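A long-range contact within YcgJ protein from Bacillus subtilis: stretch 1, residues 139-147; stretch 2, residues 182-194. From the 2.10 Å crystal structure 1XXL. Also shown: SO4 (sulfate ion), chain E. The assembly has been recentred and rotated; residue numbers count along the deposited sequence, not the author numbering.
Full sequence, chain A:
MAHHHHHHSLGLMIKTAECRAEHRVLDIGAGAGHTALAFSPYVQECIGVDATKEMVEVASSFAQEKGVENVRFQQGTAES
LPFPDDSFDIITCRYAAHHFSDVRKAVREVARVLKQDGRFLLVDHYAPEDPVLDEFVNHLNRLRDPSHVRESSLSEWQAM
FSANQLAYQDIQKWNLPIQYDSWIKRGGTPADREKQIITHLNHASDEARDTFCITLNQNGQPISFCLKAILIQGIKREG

Stretch 1 139-147: HLNRLRDPS
Stretch 2, residues 182-194: SWIKRGGTPADRE

Stretch 1 is the end of a helix, 139-144, followed by loop; stretch 2 is the end of another helix that begins earlier in the chain, a turn, and the start of a third at Ala191. The first two helix axes approach to 11.4 Å with their N-to-C directions 46° apart, a gap spanned by the Arg144 and Trp183 side chains. Register is set by two CA pairs, Arg144 CA to Thr189 CA at 6.2 Å and Leu143 CA to Arg193 CA at 6.5 Å.

Arg144 is the keystone. It ends its helix at phi/psi -84/-33, points its CB toward stretch 2, and runs out with chi1 t, chi2 off-well at -111°, chi3 t and chi4 176°. Its guanidinium lies flat on the Trp183 indole, centres 3.8 Å apart and planes at 15°, with CZ over the five-membered ring. Lower on the same side chain, Arg144 CG sits over the six-membered ring of Trp183, 3.8 Å from its centroid, so methylene and cation share one aromatic face. Trp183 makes this possible with chi1 t and chi2 68°.

The same arginine spends its donors carefully. Arg144 NE and Arg144 NH2 both donate to Trp183 O, at 3.1 and 3.0 Å; that carbonyl also accepts from Gly187 N at 3.2 Å, within stretch 2. Arg144 NH2 gives its second hydrogen bond to sulfate O4 (3.0 Å), and Arg144 NH1 donates to sulfate O1 (3.2 Å). Arg186, chi1 m, chi2 t and chi3 m, donates from NE to that same O4 at 3.0 Å and from NH2 to O3 at 3.1 Å. The anion, probably from the crystallisation liquor, thus bridges two like charges, Arg144 NH2 and Arg186 NE, only 4.4 Å apart.

Gly187 suits its place because an ideal CB would lie 2.6 Å from Arg144 NE. Gly188, at phi/psi 53/34, completes a Schellman motif, and its positive phi favours glycine. Thr189 (-74/129, chi1 p) then turns its CB toward stretch 1, packing CG2 3.6 Å from Arg144 CG.

Around the buried indole, Leu140 (t, p) brings CD1 to 3.8 Å from Trp183 CH2. Asn141, chi1 m, places OD1 at the ring edge, where one water donates to Asn141 OD1 at 2.8 Å and accepts from Trp183 NE1 at 3.2 Å; ND2 is satisfied elsewhere in the structure.

Farther along stretch 2, Arg193 (chi1 off-well at -99°, chi2 m, chi3 t, chi4 -92°) makes a weak hydrogen bond from NE to Leu143 O (3.1 Å, 131°), while Leu143 (m, t) packs CD2 4.2 Å from Arg193 CD. In all, 524 Å² is buried, the greatest share on Arg144.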

# COMPACT_ATOMS: atom_id res chain seq x y z
N HIS A 139 7.40 -11.04 -9.47
CA HIS A 139 7.01 -12.41 -9.79
C HIS A 139 6.61 -13.16 -8.50
O HIS A 139 5.58 -13.84 -8.49
CB HIS A 139 8.16 -13.15 -10.52
CG HIS A 139 7.76 -14.49 -11.06
ND1 HIS A 139 6.76 -14.66 -11.99
CD2 HIS A 139 8.23 -15.73 -10.78
CE1 HIS A 139 6.63 -15.95 -12.26
NE2 HIS A 139 7.50 -16.62 -11.54
N LEU A 140 7.40 -13.04 -7.44
CA LEU A 140 7.08 -13.74 -6.18
C LEU A 140 5.69 -13.36 -5.70
O LEU A 140 4.88 -14.22 -5.37
CB LEU A 140 8.10 -13.43 -5.10
CG LEU A 140 7.87 -13.98 -3.69
CD1 LEU A 140 7.89 -15.51 -3.66
CD2 LEU A 140 8.92 -13.44 -2.77
N ASN A 141 5.41 -12.06 -5.68
CA ASN A 141 4.13 -11.58 -5.18
C ASN A 141 2.94 -11.92 -6.13
O ASN A 141 1.83 -12.23 -5.65
CB ASN A 141 4.22 -10.09 -4.86
CG ASN A 141 4.95 -9.82 -3.53
OD1 ASN A 141 4.77 -10.52 -2.53
ND2 ASN A 141 5.75 -8.79 -3.51
N ARG A 142 3.17 -11.90 -7.44
CA ARG A 142 2.12 -12.30 -8.39
C ARG A 142 1.79 -13.81 -8.32
O ARG A 142 0.65 -14.20 -8.52
CB ARG A 142 2.51 -11.91 -9.83
CG ARG A 142 1.30 -11.63 -10.77
CD ARG A 142 1.73 -10.74 -12.02
NE ARG A 142 2.34 -9.40 -11.74
CZ ARG A 142 3.59 -9.01 -12.07
NH1 ARG A 142 4.44 -9.84 -12.67
NH2 ARG A 142 4.01 -7.77 -11.79
N LEU A 143 2.78 -14.64 -8.05
CA LEU A 143 2.56 -16.08 -7.92
C LEU A 143 1.58 -16.35 -6.77
O LEU A 143 0.70 -17.21 -6.86
CB LEU A 143 3.88 -16.81 -7.66
CG LEU A 143 4.80 -17.05 -8.86
CD1 LEU A 143 6.11 -17.63 -8.41
CD2 LEU A 143 4.15 -18.02 -9.83
N ARG A 144 1.74 -15.57 -5.71
CA ARG A 144 0.96 -15.77 -4.51
C ARG A 144 -0.39 -15.08 -4.62
O ARG A 144 -1.37 -15.58 -4.09
CB ARG A 144 1.76 -15.29 -3.29
CG ARG A 144 1.13 -15.58 -1.93
CD ARG A 144 0.72 -14.28 -1.36
NE ARG A 144 0.15 -14.43 -0.04
CZ ARG A 144 -0.23 -13.41 0.71
NH1 ARG A 144 -0.09 -12.17 0.25
NH2 ARG A 144 -0.74 -13.63 1.90
N ASP A 145 -0.45 -13.95 -5.32
CA ASP A 145 -1.66 -13.12 -5.38
C ASP A 145 -1.91 -12.67 -6.83
O ASP A 145 -1.32 -11.69 -7.27
CB ASP A 145 -1.50 -11.92 -4.44
CG ASP A 145 -2.72 -10.98 -4.43
OD1 ASP A 145 -3.75 -11.28 -5.08
OD2 ASP A 145 -2.63 -9.91 -3.78
N PRO A 146 -2.78 -13.38 -7.58
CA PRO A 146 -3.07 -12.96 -8.95
C PRO A 146 -3.73 -11.57 -9.07
O PRO A 146 -3.91 -11.07 -10.16
CB PRO A 146 -3.97 -14.08 -9.49
CG PRO A 146 -3.70 -15.25 -8.57
CD PRO A 146 -3.53 -14.60 -7.24
N SER A 147 -4.09 -10.97 -7.95
CA SER A 147 -4.54 -9.58 -7.92
C SER A 147 -3.37 -8.57 -8.09
O SER A 147 -3.58 -7.41 -8.45
CB SER A 147 -5.24 -9.33 -6.58
OG SER A 147 -6.20 -8.33 -6.73
N SER A 182 2.70 -18.81 7.18
CA SER A 182 1.55 -17.94 7.42
C SER A 182 1.14 -17.17 6.15
O SER A 182 -0.03 -17.05 5.85
CB SER A 182 1.91 -17.01 8.56
OG SER A 182 1.00 -15.96 8.64
N TRP A 183 2.13 -16.67 5.42
CA TRP A 183 1.91 -15.95 4.16
C TRP A 183 1.20 -16.81 3.11
O TRP A 183 0.31 -16.34 2.42
CB TRP A 183 3.29 -15.54 3.65
CG TRP A 183 3.35 -14.66 2.46
CD1 TRP A 183 2.96 -13.37 2.39
CD2 TRP A 183 3.92 -14.98 1.20
NE1 TRP A 183 3.23 -12.87 1.15
CE2 TRP A 183 3.81 -13.85 0.39
CE3 TRP A 183 4.49 -16.15 0.66
CZ2 TRP A 183 4.27 -13.82 -0.92
CZ3 TRP A 183 4.94 -16.12 -0.64
CH2 TRP A 183 4.83 -14.96 -1.43
N ILE A 184 1.60 -18.07 2.99
CA ILE A 184 0.94 -19.01 2.08
C ILE A 184 -0.49 -19.30 2.51
O ILE A 184 -1.38 -19.28 1.68
CB ILE A 184 1.72 -20.33 1.98
CG1 ILE A 184 3.05 -20.10 1.26
CG2 ILE A 184 0.87 -21.41 1.28
CD1 ILE A 184 2.96 -19.58 -0.18
N LYS A 185 -0.69 -19.58 3.80
CA LYS A 185 -2.05 -19.78 4.35
C LYS A 185 -3.00 -18.59 4.11
O LYS A 185 -4.10 -18.79 3.63
CB LYS A 185 -1.99 -20.12 5.85
CG LYS A 185 -1.71 -21.58 6.13
CD LYS A 185 -1.91 -21.94 7.63
CE LYS A 185 -3.40 -22.15 8.01
NZ LYS A 185 -3.60 -22.41 9.50
N ARG A 186 -2.57 -17.37 4.41
CA ARG A 186 -3.40 -16.17 4.18
C ARG A 186 -3.69 -15.90 2.70
O ARG A 186 -4.67 -15.21 2.38
CB ARG A 186 -2.71 -14.93 4.76
CG ARG A 186 -2.56 -14.93 6.28
CD ARG A 186 -2.13 -13.54 6.79
NE ARG A 186 -0.83 -13.13 6.24
CZ ARG A 186 0.35 -13.19 6.87
NH1 ARG A 186 0.43 -13.62 8.12
NH2 ARG A 186 1.46 -12.79 6.25
N GLY A 187 -2.82 -16.38 1.81
CA GLY A 187 -3.05 -16.28 0.37
C GLY A 187 -3.92 -17.41 -0.20
O GLY A 187 -4.35 -17.33 -1.34
N GLY A 188 -4.16 -18.47 0.58
CA GLY A 188 -4.85 -19.67 0.10
C GLY A 188 -4.26 -20.30 -1.17
O GLY A 188 -5.00 -20.86 -1.99
N THR A 189 -2.94 -20.24 -1.33
CA THR A 189 -2.31 -20.63 -2.59
C THR A 189 -2.34 -22.16 -2.71
O THR A 189 -1.98 -22.86 -1.76
CB THR A 189 -0.85 -20.06 -2.78
OG1 THR A 189 0.11 -20.86 -2.09
CG2 THR A 189 -0.73 -18.64 -2.27
N PRO A 190 -2.82 -22.68 -3.85
CA PRO A 190 -2.83 -24.14 -4.06
C PRO A 190 -1.43 -24.74 -4.29
O PRO A 190 -0.50 -24.01 -4.62
CB PRO A 190 -3.69 -24.32 -5.32
CG PRO A 190 -4.33 -22.98 -5.58
CD PRO A 190 -3.42 -21.96 -4.98
N ALA A 191 -1.33 -26.06 -4.15
CA ALA A 191 -0.05 -26.78 -4.14
C ALA A 191 0.87 -26.49 -5.33
O ALA A 191 2.08 -26.31 -5.18
CB ALA A 191 -0.29 -28.30 -4.00
N ASP A 192 0.30 -26.49 -6.53
CA ASP A 192 1.11 -26.28 -7.72
C ASP A 192 1.62 -24.83 -7.82
O ASP A 192 2.79 -24.61 -8.15
CB ASP A 192 0.36 -26.69 -8.98
CG ASP A 192 1.20 -26.51 -10.23
OD1 ASP A 192 0.86 -25.61 -11.03
OD2 ASP A 192 2.21 -27.24 -10.36
N ARG A 193 0.75 -23.84 -7.53
CA ARG A 193 1.21 -22.45 -7.37
C ARG A 193 2.30 -22.33 -6.31
O ARG A 193 3.33 -21.68 -6.55
CB ARG A 193 0.07 -21.51 -6.99
CG ARG A 193 -0.52 -20.72 -8.14
CD ARG A 193 0.52 -19.84 -8.84
NE ARG A 193 -0.11 -18.70 -9.49
CZ ARG A 193 -0.55 -18.67 -10.75
NH1 ARG A 193 -0.41 -19.73 -11.55
NH2 ARG A 193 -1.12 -17.56 -11.22
N GLU A 194 2.10 -22.97 -5.16
CA GLU A 194 3.10 -22.95 -4.12
C GLU A 194 4.40 -23.61 -4.56
O GLU A 194 5.46 -23.10 -4.23
CB GLU A 194 2.62 -23.60 -2.83
CG GLU A 194 3.55 -23.29 -1.67
CD GLU A 194 3.27 -24.07 -0.42
OE1 GLU A 194 2.24 -24.77 -0.38
OE2 GLU A 194 4.10 -23.98 0.53
S SO4 E . -0.51 -10.30 3.70
O1 SO4 E . -0.52 -9.83 2.32
O2 SO4 E . -0.95 -9.20 4.58
O3 SO4 E . 0.85 -10.68 4.11
O4 SO4 E . -1.44 -11.42 3.79
O HOH W 1 3.05 -10.06 -0.41